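Long-range contacts in CmeC (Campylobacter jejuni, PDB 4MT4), which probably serves as the trimeric outer-membrane channel of a multidrug efflux system, letting exported compounds leave the cell: residues Val49-Asn57 and Ala231-Asp239; Thr162-Glu173 and Ala221-Leu232. One frame throughout, in Å; residues are numbered along the deposited sequence.

Contact 1 of 2, residues Val49-Asn57 and Ala231-Asp239; sequences VVDLALKNN and ALKILTSND
Two side-chain amides of 49-57 hold the C-terminal end of the helix in 231-239 by its carbonyls. N56 ND2 donates to T236 O at 2.9 Å, almost straight, with the oxygen in the plane of the amide. N57 ND2 reaches L235 O at 3.1 Å, in the carbonyl plane and on a lone pair; its CG stands anti to the backbone N (chi1 -169°), which carries the amide back toward that carbonyl, while N57 OD1 caps the next helix at L60 N. The amides of N56 and N238 stack, their planes 20° apart, and K55 NZ, salt-bridged to D468, donates to N56 OD1 and so steadies its rotation.

The apolar part gathers round T236. Its CG2 lies 3.7 Å from V49 CG2 and also meets A53 CB, whereas its OG1 turns back to L232 O (2.7 Å) within its own helix. V49 CG2 also touches L232 CD1 at 3.8 Å.

The axes of 49-56 and 231-236 come within 8.9 Å, at 49° to each other. Helix 129-195 flanks both segments, with T159 on A53 and T162 on L235, and a second subunit packs on K233 and I234.

Contact 2 of 2, residues Thr162-Glu173 and Ala221-Leu232; sequences TYFNLVNAYENE and AKLNKENYLKAL
This is a side-by-side packing of two antiparallel helices in the helical part of the channel. Segments 162-173 and 221-232, on helices 129-195 and 201-236, have axes 8.5 Å apart at 160°; L166 lies opposite Y228, A169 opposite K225 and E173 opposite A221.

L166 is a knob in the hole formed by K225, Y228, L229 and L232. With CG anti to the backbone N (chi1 175°), its branches divide the work: CD1 rests on the backbone at K225 O and L229 N, and CD2 meets L232 CD2 at 3.7 Å, the two leucines crossing at about a right angle. T162 CG2 fits beside A231 CB and L232 CB.

In the reverse direction, K225 is the knob among L166, A169, Y170 and E173. Its CG, anti to the backbone N, stands over the centre of one face of the Y170 ring, 4.0 Å from the centroid in a CH-pi contact; bends at chi2 and chi3 then carry the chain past the ring, and NZ ends in a salt bridge with E226 OE2. E173 OE1 lies against the aliphatic part of this lysine, 3.1 Å from CE; NZ, at 4.3 Å, is beyond a salt bridge. This buried oxygen has no partner in the model, although the nearby ammonium probably eases its charge.

On Y228, N165 CB sits over one ring face, 3.8 Å from the centroid, with its amide plane turned 51° from the ring. A169 is small enough for its CB to lie 3.6 Å from K225 CA, and just beyond, a water donates to both A169 O and A221 O.

Knobs-into-holes packing, here in both directions between antiparallel helices, is the mark of a coiled coil, as in the α-helical barrel of outer membrane factors.

Both contacts use helix 201-236, which passes through contact 2 and ends in contact 1; their centres are 16 Å apart, and A231 and L232 belong to each. Along the chain the order is 49-57, 162-173, 221-232, 231-239, so contact 2 falls within the span that contact 1 bridges. Contact 2 pairs helix 201-236 with its sequence neighbour 129-195; contact 1 brings its last turn against the much earlier helix 44-56. The two also meet directly, L235 CD1 lying 3.5 Å from T162 OG1. Three helices are thus joined where helix 201-236 ends, and a second subunit packs beside both contacts, consistent with a place in the wall of the trimeric channel.

Contact 1 of 2, residues Val49-Asn57 and Ala231-Asp239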
loop_
_atom_site.group_PDB
_atom_site.type_symbol
_atom_site.label_atom_id
_atom_site.label_comp_id
_atom_site.label_asym_id
_atom_site.label_seq_id
_atom_site.Cartn_x
_atom_site.Cartn_y
_atom_site.Cartn_z
ATOM N N VAL B 49 -9.779 10.967 -25.330
ATOM C CA VAL B 49 -8.814 10.658 -24.281
ATOM C C VAL B 49 -9.272 9.456 -23.455
ATOM O O VAL B 49 -8.461 8.786 -22.819
ATOM C CB VAL B 49 -8.567 11.875 -23.355
ATOM C CG1 VAL B 49 -9.668 12.006 -22.317
ATOM C CG2 VAL B 49 -7.211 11.761 -22.680
ATOM N N VAL B 50 -10.570 9.171 -23.480
ATOM C CA VAL B 50 -11.100 7.994 -22.801
ATOM C C VAL B 50 -10.778 6.743 -23.612
ATOM O O VAL B 50 -10.404 5.706 -23.059
ATOM C CB VAL B 50 -12.626 8.099 -22.575
ATOM C CG1 VAL B 50 -13.208 6.756 -22.162
ATOM C CG2 VAL B 50 -12.934 9.160 -21.531
ATOM N N ASP B 51 -10.917 6.852 -24.930
ATOM C CA ASP B 51 -10.577 5.758 -25.834
ATOM C C ASP B 51 -9.094 5.419 -25.746
ATOM O O ASP B 51 -8.710 4.253 -25.827
ATOM C CB ASP B 51 -10.946 6.108 -27.277
ATOM C CG ASP B 51 -12.438 6.030 -27.534
ATOM O OD1 ASP B 51 -13.154 5.438 -26.700
ATOM O OD2 ASP B 51 -12.894 6.550 -28.574
ATOM N N LEU B 52 -8.265 6.447 -25.584
ATOM C CA LEU B 52 -6.829 6.255 -25.422
ATOM C C LEU B 52 -6.527 5.484 -24.143
ATOM O O LEU B 52 -5.634 4.637 -24.115
ATOM C CB LEU B 52 -6.104 7.604 -25.412
ATOM C CG LEU B 52 -5.907 8.285 -26.768
ATOM C CD1 LEU B 52 -5.492 9.739 -26.592
ATOM C CD2 LEU B 52 -4.872 7.525 -27.582
ATOM N N ALA B 53 -7.278 5.785 -23.087
ATOM C CA ALA B 53 -7.139 5.077 -21.822
ATOM C C ALA B 53 -7.541 3.615 -21.978
ATOM O O ALA B 53 -6.802 2.714 -21.588
ATOM C CB ALA B 53 -7.976 5.749 -20.741
ATOM N N LEU B 54 -8.707 3.386 -22.575
ATOM C CA LEU B 54 -9.208 2.034 -22.799
ATOM C C LEU B 54 -8.303 1.237 -23.734
ATOM O O LEU B 54 -8.415 0.015 -23.830
ATOM C CB LEU B 54 -10.627 2.083 -23.365
ATOM C CG LEU B 54 -11.704 2.602 -22.412
ATOM C CD1 LEU B 54 -13.029 2.783 -23.137
ATOM C CD2 LEU B 54 -11.861 1.662 -21.225
ATOM N N LYS B 55 -7.407 1.938 -24.420
ATOM C CA LYS B 55 -6.484 1.307 -25.350
ATOM C C LYS B 55 -5.089 1.130 -24.750
ATOM O O LYS B 55 -4.453 0.097 -24.945
ATOM C CB LYS B 55 -6.396 2.125 -26.640
ATOM C CG LYS B 55 -5.345 1.636 -27.626
ATOM C CD LYS B 55 -5.210 2.584 -28.808
ATOM C CE LYS B 55 -4.094 2.143 -29.744
ATOM N NZ LYS B 55 -2.774 2.108 -29.057
ATOM N N ASN B 56 -4.623 2.129 -24.007
ATOM C CA ASN B 56 -3.224 2.164 -23.590
ATOM C C ASN B 56 -2.962 2.006 -22.087
ATOM O O ASN B 56 -1.832 1.720 -21.692
ATOM C CB ASN B 56 -2.584 3.472 -24.067
ATOM C CG ASN B 56 -2.629 3.628 -25.577
ATOM O OD1 ASN B 56 -2.500 2.654 -26.319
ATOM N ND2 ASN B 56 -2.811 4.860 -26.040
ATOM N N ASN B 57 -3.984 2.191 -21.255
ATOM C CA ASN B 57 -3.791 2.136 -19.802
ATOM C C ASN B 57 -3.249 0.788 -19.337
ATOM O O ASN B 57 -3.838 -0.258 -19.601
ATOM C CB ASN B 57 -5.097 2.447 -19.068
ATOM C CG ASN B 57 -4.890 2.661 -17.580
ATOM O OD1 ASN B 57 -4.880 1.708 -16.800
ATOM N ND2 ASN B 57 -4.727 3.916 -17.179
ATOM N N ALA B 231 -0.280 13.868 -15.444
ATOM C CA ALA B 231 -1.202 12.860 -14.931
ATOM C C ALA B 231 -2.068 12.270 -16.040
ATOM O O ALA B 231 -2.359 11.077 -16.041
ATOM C CB ALA B 231 -2.077 13.455 -13.837
ATOM N N LEU B 232 -2.470 13.109 -16.988
ATOM C CA LEU B 232 -3.318 12.657 -18.085
ATOM C C LEU B 232 -2.523 11.832 -19.099
ATOM O O LEU B 232 -3.037 10.861 -19.658
ATOM C CB LEU B 232 -3.980 13.849 -18.777
ATOM C CG LEU B 232 -5.032 13.495 -19.831
ATOM C CD1 LEU B 232 -6.192 12.747 -19.190
ATOM C CD2 LEU B 232 -5.521 14.737 -20.559
ATOM N N LYS B 233 -1.271 12.220 -19.323
ATOM C CA LYS B 233 -0.394 11.510 -20.250
ATOM C C LYS B 233 -0.108 10.089 -19.770
ATOM O O LYS B 233 -0.179 9.136 -20.545
ATOM C CB LYS B 233 0.919 12.272 -20.434
ATOM C CG LYS B 233 0.773 13.604 -21.144
ATOM C CD LYS B 233 0.210 13.424 -22.540
ATOM C CE LYS B 233 0.116 14.750 -23.276
ATOM N NZ LYS B 233 -0.543 14.595 -24.603
ATOM N N ILE B 234 0.214 9.959 -18.487
ATOM C CA ILE B 234 0.525 8.666 -17.888
ATOM C C ILE B 234 -0.680 7.726 -17.957
ATOM O O ILE B 234 -0.531 6.510 -18.086
ATOM C CB ILE B 234 0.984 8.833 -16.418
ATOM C CG1 ILE B 234 2.300 9.613 -16.357
ATOM C CG2 ILE B 234 1.158 7.484 -15.739
ATOM C CD1 ILE B 234 2.880 9.737 -14.961
ATOM N N LEU B 235 -1.876 8.301 -17.905
ATOM C CA LEU B 235 -3.103 7.512 -17.895
ATOM C C LEU B 235 -3.522 7.001 -19.276
ATOM O O LEU B 235 -4.220 5.992 -19.374
ATOM C CB LEU B 235 -4.250 8.333 -17.295
ATOM C CG LEU B 235 -4.332 8.454 -15.770
ATOM C CD1 LEU B 235 -5.381 9.481 -15.374
ATOM C CD2 LEU B 235 -4.637 7.105 -15.135
ATOM N N THR B 236 -3.104 7.686 -20.337
ATOM C CA THR B 236 -3.701 7.462 -21.654
ATOM C C THR B 236 -2.730 7.228 -22.817
ATOM O O THR B 236 -3.144 6.752 -23.877
ATOM C CB THR B 236 -4.603 8.656 -22.042
ATOM O OG1 THR B 236 -3.831 9.864 -22.039
ATOM C CG2 THR B 236 -5.760 8.799 -21.066
ATOM N N SER B 237 -1.454 7.556 -22.636
ATOM C CA SER B 237 -0.522 7.551 -23.762
ATOM C C SER B 237 0.472 6.391 -23.751
ATOM O O SER B 237 0.903 5.933 -22.694
ATOM C CB SER B 237 0.249 8.873 -23.806
ATOM O OG SER B 237 1.116 8.915 -24.925
ATOM N N ASN B 238 0.827 5.926 -24.947
ATOM C CA ASN B 238 1.884 4.933 -25.122
ATOM C C ASN B 238 2.990 5.484 -26.017
ATOM O O ASN B 238 3.886 4.754 -26.445
ATOM C CB ASN B 238 1.329 3.638 -25.713
ATOM C CG ASN B 238 0.814 3.816 -27.129
ATOM O OD1 ASN B 238 0.312 4.881 -27.490
ATOM N ND2 ASN B 238 0.939 2.772 -27.941
ATOM N N ASP B 239 2.910 6.780 -26.302
ATOM C CA ASP B 239 3.903 7.457 -27.126
ATOM C C ASP B 239 4.795 8.328 -26.247
ATOM O O ASP B 239 4.315 9.223 -25.556
ATOM C CB ASP B 239 3.219 8.303 -28.204
ATOM C CG ASP B 239 4.196 8.846 -29.228
ATOM O OD1 ASP B 239 4.955 9.782 -28.895
ATOM O OD2 ASP B 239 4.201 8.344 -30.371
#

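Contact 2 of 2, residues Thr162-Glu173 and Ala221-Leu232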
loop_
_atom_site.group_PDB
_atom_site.type_symbol
_atom_site.label_atom_id
_atom_site.label_comp_id
_atom_site.label_asym_id
_atom_site.label_seq_id
_atom_site.Cartn_x
_atom_site.Cartn_y
_atom_site.Cartn_z
ATOM N N THR B 162 -9.358 13.569 -14.334
ATOM C CA THR B 162 -8.044 14.160 -14.574
ATOM C C THR B 162 -8.135 15.164 -15.719
ATOM O O THR B 162 -7.504 16.223 -15.686
ATOM C CB THR B 162 -6.985 13.089 -14.906
ATOM O OG1 THR B 162 -6.821 12.218 -13.781
ATOM C CG2 THR B 162 -5.645 13.731 -15.239
ATOM N N TYR B 163 -8.936 14.823 -16.725
ATOM C CA TYR B 163 -9.184 15.716 -17.851
ATOM C C TYR B 163 -9.796 17.030 -17.380
ATOM O O TYR B 163 -9.349 18.107 -17.768
ATOM C CB TYR B 163 -10.107 15.047 -18.874
ATOM C CG TYR B 163 -10.641 15.980 -19.942
ATOM C CD1 TYR B 163 -9.882 16.292 -21.062
ATOM C CD2 TYR B 163 -11.906 16.544 -19.832
ATOM C CE1 TYR B 163 -10.364 17.142 -22.042
ATOM C CE2 TYR B 163 -12.399 17.396 -20.806
ATOM C CZ TYR B 163 -11.624 17.691 -21.908
ATOM O OH TYR B 163 -12.107 18.534 -22.881
ATOM N N PHE B 164 -10.817 16.925 -16.535
ATOM C CA PHE B 164 -11.528 18.091 -16.027
ATOM C C PHE B 164 -10.657 18.929 -15.096
ATOM O O PHE B 164 -10.770 20.155 -15.066
ATOM C CB PHE B 164 -12.805 17.658 -15.306
ATOM C CG PHE B 164 -13.962 17.401 -16.231
ATOM C CD1 PHE B 164 -14.174 18.214 -17.332
ATOM C CD2 PHE B 164 -14.829 16.344 -16.007
ATOM C CE1 PHE B 164 -15.233 17.985 -18.189
ATOM C CE2 PHE B 164 -15.892 16.107 -16.863
ATOM C CZ PHE B 164 -16.094 16.929 -17.956
ATOM N N ASN B 165 -9.791 18.267 -14.334
ATOM C CA ASN B 165 -8.826 18.968 -13.497
ATOM C C ASN B 165 -7.795 19.694 -14.352
ATOM O O ASN B 165 -7.271 20.740 -13.961
ATOM C CB ASN B 165 -8.126 18.001 -12.542
ATOM C CG ASN B 165 -9.011 17.570 -11.390
ATOM O OD1 ASN B 165 -9.965 18.260 -11.033
ATOM N ND2 ASN B 165 -8.694 16.424 -10.798
ATOM N N LEU B 166 -7.510 19.132 -15.522
ATOM C CA LEU B 166 -6.586 19.750 -16.464
ATOM C C LEU B 166 -7.207 20.988 -17.103
ATOM O O LEU B 166 -6.559 22.030 -17.213
ATOM C CB LEU B 166 -6.173 18.754 -17.546
ATOM C CG LEU B 166 -5.302 19.331 -18.664
ATOM C CD1 LEU B 166 -3.992 19.870 -18.101
ATOM C CD2 LEU B 166 -5.042 18.294 -19.745
ATOM N N VAL B 167 -8.463 20.865 -17.524
ATOM C CA VAL B 167 -9.193 21.988 -18.107
ATOM C C VAL B 167 -9.352 23.099 -17.077
ATOM O O VAL B 167 -9.266 24.283 -17.400
ATOM C CB VAL B 167 -10.584 21.562 -18.623
ATOM C CG1 VAL B 167 -11.296 22.739 -19.260
ATOM C CG2 VAL B 167 -10.455 20.421 -19.618
ATOM N N ASN B 168 -9.583 22.699 -15.831
ATOM C CA ASN B 168 -9.658 23.631 -14.715
ATOM C C ASN B 168 -8.335 24.371 -14.558
ATOM O O ASN B 168 -8.305 25.569 -14.277
ATOM C CB ASN B 168 -10.007 22.883 -13.427
ATOM C CG ASN B 168 -10.449 23.805 -12.306
ATOM O OD1 ASN B 168 -10.848 23.341 -11.239
ATOM N ND2 ASN B 168 -10.394 25.109 -12.543
ATOM N N ALA B 169 -7.241 23.643 -14.750
ATOM C CA ALA B 169 -5.906 24.212 -14.631
ATOM C C ALA B 169 -5.606 25.161 -15.786
ATOM O O ALA B 169 -4.942 26.179 -15.604
ATOM C CB ALA B 169 -4.869 23.107 -14.566
ATOM N N TYR B 170 -6.103 24.824 -16.972
ATOM C CA TYR B 170 -5.946 25.686 -18.138
ATOM C C TYR B 170 -6.699 27.000 -17.952
ATOM O O TYR B 170 -6.181 28.074 -18.264
ATOM C CB TYR B 170 -6.437 24.983 -19.406
ATOM C CG TYR B 170 -5.386 24.163 -20.121
ATOM C CD1 TYR B 170 -4.282 24.770 -20.709
ATOM C CD2 TYR B 170 -5.509 22.783 -20.228
ATOM C CE1 TYR B 170 -3.321 24.023 -21.369
ATOM C CE2 TYR B 170 -4.555 22.029 -20.889
ATOM C CZ TYR B 170 -3.463 22.653 -21.456
ATOM O OH TYR B 170 -2.515 21.900 -22.111
ATOM N N GLU B 171 -7.922 26.903 -17.437
ATOM C CA GLU B 171 -8.777 28.067 -17.230
ATOM C C GLU B 171 -8.184 29.040 -16.217
ATOM O O GLU B 171 -8.187 30.251 -16.435
ATOM C CB GLU B 171 -10.169 27.626 -16.775
ATOM C CG GLU B 171 -11.018 27.020 -17.883
ATOM C CD GLU B 171 -11.485 28.056 -18.886
ATOM O OE1 GLU B 171 -12.385 28.852 -18.543
ATOM O OE2 GLU B 171 -10.948 28.079 -20.014
ATOM N N ASN B 172 -7.679 28.507 -15.109
ATOM C CA ASN B 172 -7.056 29.338 -14.087
ATOM C C ASN B 172 -5.751 29.955 -14.580
ATOM O O ASN B 172 -5.416 31.084 -14.220
ATOM C CB ASN B 172 -6.804 28.530 -12.813
ATOM C CG ASN B 172 -8.080 28.225 -12.055
ATOM O OD1 ASN B 172 -9.106 28.870 -12.260
ATOM N ND2 ASN B 172 -8.018 27.241 -11.165
ATOM N N GLU B 173 -5.023 29.213 -15.407
ATOM C CA GLU B 173 -3.774 29.706 -15.976
ATOM C C GLU B 173 -4.025 30.843 -16.962
ATOM O O GLU B 173 -3.294 31.833 -16.982
ATOM C CB GLU B 173 -3.014 28.575 -16.669
ATOM C CG GLU B 173 -1.756 29.032 -17.391
ATOM C CD GLU B 173 -1.125 27.930 -18.211
ATOM O OE1 GLU B 173 -1.552 26.767 -18.063
ATOM O OE2 GLU B 173 -0.209 28.226 -19.007
ATOM N N ALA B 221 0.222 28.660 -11.565
ATOM C CA ALA B 221 -0.875 28.116 -12.356
ATOM C C ALA B 221 -0.354 27.252 -13.498
ATOM O O ALA B 221 -0.934 26.216 -13.816
ATOM C CB ALA B 221 -1.744 29.234 -12.894
ATOM N N LYS B 222 0.740 27.691 -14.114
ATOM C CA LYS B 222 1.410 26.901 -15.140
ATOM C C LYS B 222 1.882 25.578 -14.559
ATOM O O LYS B 222 1.725 24.521 -15.167
ATOM C CB LYS B 222 2.608 27.654 -15.721
ATOM C CG LYS B 222 2.277 28.949 -16.435
ATOM C CD LYS B 222 3.545 29.572 -16.994
ATOM C CE LYS B 222 3.287 30.935 -17.602
ATOM N NZ LYS B 222 4.542 31.548 -18.115
ATOM N N LEU B 223 2.463 25.656 -13.367
ATOM C CA LEU B 223 3.002 24.489 -12.688
ATOM C C LEU B 223 1.891 23.512 -12.325
ATOM O O LEU B 223 2.046 22.299 -12.467
ATOM C CB LEU B 223 3.767 24.915 -11.435
ATOM C CG LEU B 223 5.076 24.171 -11.182
ATOM C CD1 LEU B 223 5.886 24.102 -12.462
ATOM C CD2 LEU B 223 5.870 24.853 -10.079
ATOM N N ASN B 224 0.772 24.052 -11.859
ATOM C CA ASN B 224 -0.398 23.249 -11.535
ATOM C C ASN B 224 -0.985 22.603 -12.785
ATOM O O ASN B 224 -1.536 21.504 -12.733
ATOM C CB ASN B 224 -1.453 24.109 -10.837
ATOM C CG ASN B 224 -2.712 23.335 -10.503
ATOM O OD1 ASN B 224 -2.775 22.637 -9.490
ATOM N ND2 ASN B 224 -3.727 23.462 -11.349
ATOM N N LYS B 225 -0.856 23.299 -13.909
ATOM C CA LYS B 225 -1.345 22.802 -15.187
ATOM C C LYS B 225 -0.468 21.660 -15.691
ATOM O O LYS B 225 -0.969 20.662 -16.213
ATOM C CB LYS B 225 -1.394 23.940 -16.211
ATOM C CG LYS B 225 -2.052 23.583 -17.535
ATOM C CD LYS B 225 -1.033 23.143 -18.581
ATOM C CE LYS B 225 0.071 24.175 -18.761
ATOM N NZ LYS B 225 1.000 23.813 -19.868
ATOM N N GLU B 226 0.842 21.815 -15.532
ATOM C CA GLU B 226 1.793 20.796 -15.958
ATOM C C GLU B 226 1.652 19.517 -15.140
ATOM O O GLU B 226 1.936 18.425 -15.634
ATOM C CB GLU B 226 3.223 21.326 -15.855
ATOM C CG GLU B 226 3.616 22.262 -16.984
ATOM C CD GLU B 226 3.723 21.548 -18.317
ATOM O OE1 GLU B 226 4.147 20.372 -18.332
ATOM O OE2 GLU B 226 3.383 22.160 -19.352
ATOM N N ASN B 227 1.214 19.658 -13.893
ATOM C CA ASN B 227 1.039 18.511 -13.009
ATOM C C ASN B 227 -0.100 17.607 -13.463
ATOM O O ASN B 227 -0.001 16.381 -13.385
ATOM C CB ASN B 227 0.789 18.975 -11.573
ATOM C CG ASN B 227 0.688 17.818 -10.596
ATOM O OD1 ASN B 227 1.701 17.255 -10.180
ATOM N ND2 ASN B 227 -0.534 17.460 -10.222
ATOM N N TYR B 228 -1.180 18.220 -13.935
ATOM C CA TYR B 228 -2.346 17.475 -14.392
ATOM C C TYR B 228 -2.192 17.035 -15.842
ATOM O O TYR B 228 -2.846 16.093 -16.284
ATOM C CB TYR B 228 -3.616 18.310 -14.223
ATOM C CG TYR B 228 -4.096 18.392 -12.792
ATOM C CD1 TYR B 228 -4.626 17.278 -12.153
ATOM C CD2 TYR B 228 -4.025 19.582 -12.079
ATOM C CE1 TYR B 228 -5.068 17.344 -10.846
ATOM C CE2 TYR B 228 -4.466 19.658 -10.770
ATOM C CZ TYR B 228 -4.986 18.535 -10.160
ATOM O OH TYR B 228 -5.427 18.602 -8.858
ATOM N N LEU B 229 -1.326 17.722 -16.581
ATOM C CA LEU B 229 -1.007 17.311 -17.941
ATOM C C LEU B 229 -0.227 16.003 -17.890
ATOM O O LEU B 229 -0.518 15.066 -18.634
ATOM C CB LEU B 229 -0.202 18.387 -18.672
ATOM C CG LEU B 229 -0.617 18.698 -20.115
ATOM C CD1 LEU B 229 0.498 19.425 -20.853
ATOM C CD2 LEU B 229 -1.035 17.442 -20.870
ATOM N N LYS B 230 0.763 15.952 -17.002
ATOM C CA LYS B 230 1.541 14.740 -16.776
ATOM C C LYS B 230 0.645 13.582 -16.355
ATOM O O LYS B 230 0.790 12.463 -16.844
ATOM C CB LYS B 230 2.611 14.980 -15.708
ATOM C CG LYS B 230 3.158 13.703 -15.082
ATOM C CD LYS B 230 3.878 13.985 -13.771
ATOM C CE LYS B 230 4.236 12.695 -13.048
ATOM N NZ LYS B 230 4.864 12.953 -11.723
ATOM N N ALA B 231 -0.280 13.868 -15.444
ATOM C CA ALA B 231 -1.202 12.860 -14.931
ATOM C C ALA B 231 -2.068 12.270 -16.040
ATOM O O ALA B 231 -2.359 11.077 -16.041
ATOM C CB ALA B 231 -2.077 13.455 -13.837
ATOM N N LEU B 232 -2.470 13.109 -16.988
ATOM C CA LEU B 232 -3.318 12.657 -18.085
ATOM C C LEU B 232 -2.523 11.832 -19.099
ATOM O O LEU B 232 -3.037 10.861 -19.658
ATOM C CB LEU B 232 -3.980 13.849 -18.777
ATOM C CG LEU B 232 -5.032 13.495 -19.831
ATOM C CD1 LEU B 232 -6.192 12.747 -19.190
ATOM C CD2 LEU B 232 -5.521 14.737 -20.559
HETATM O O HOH W 1 -3.503 26.248 -13.558
#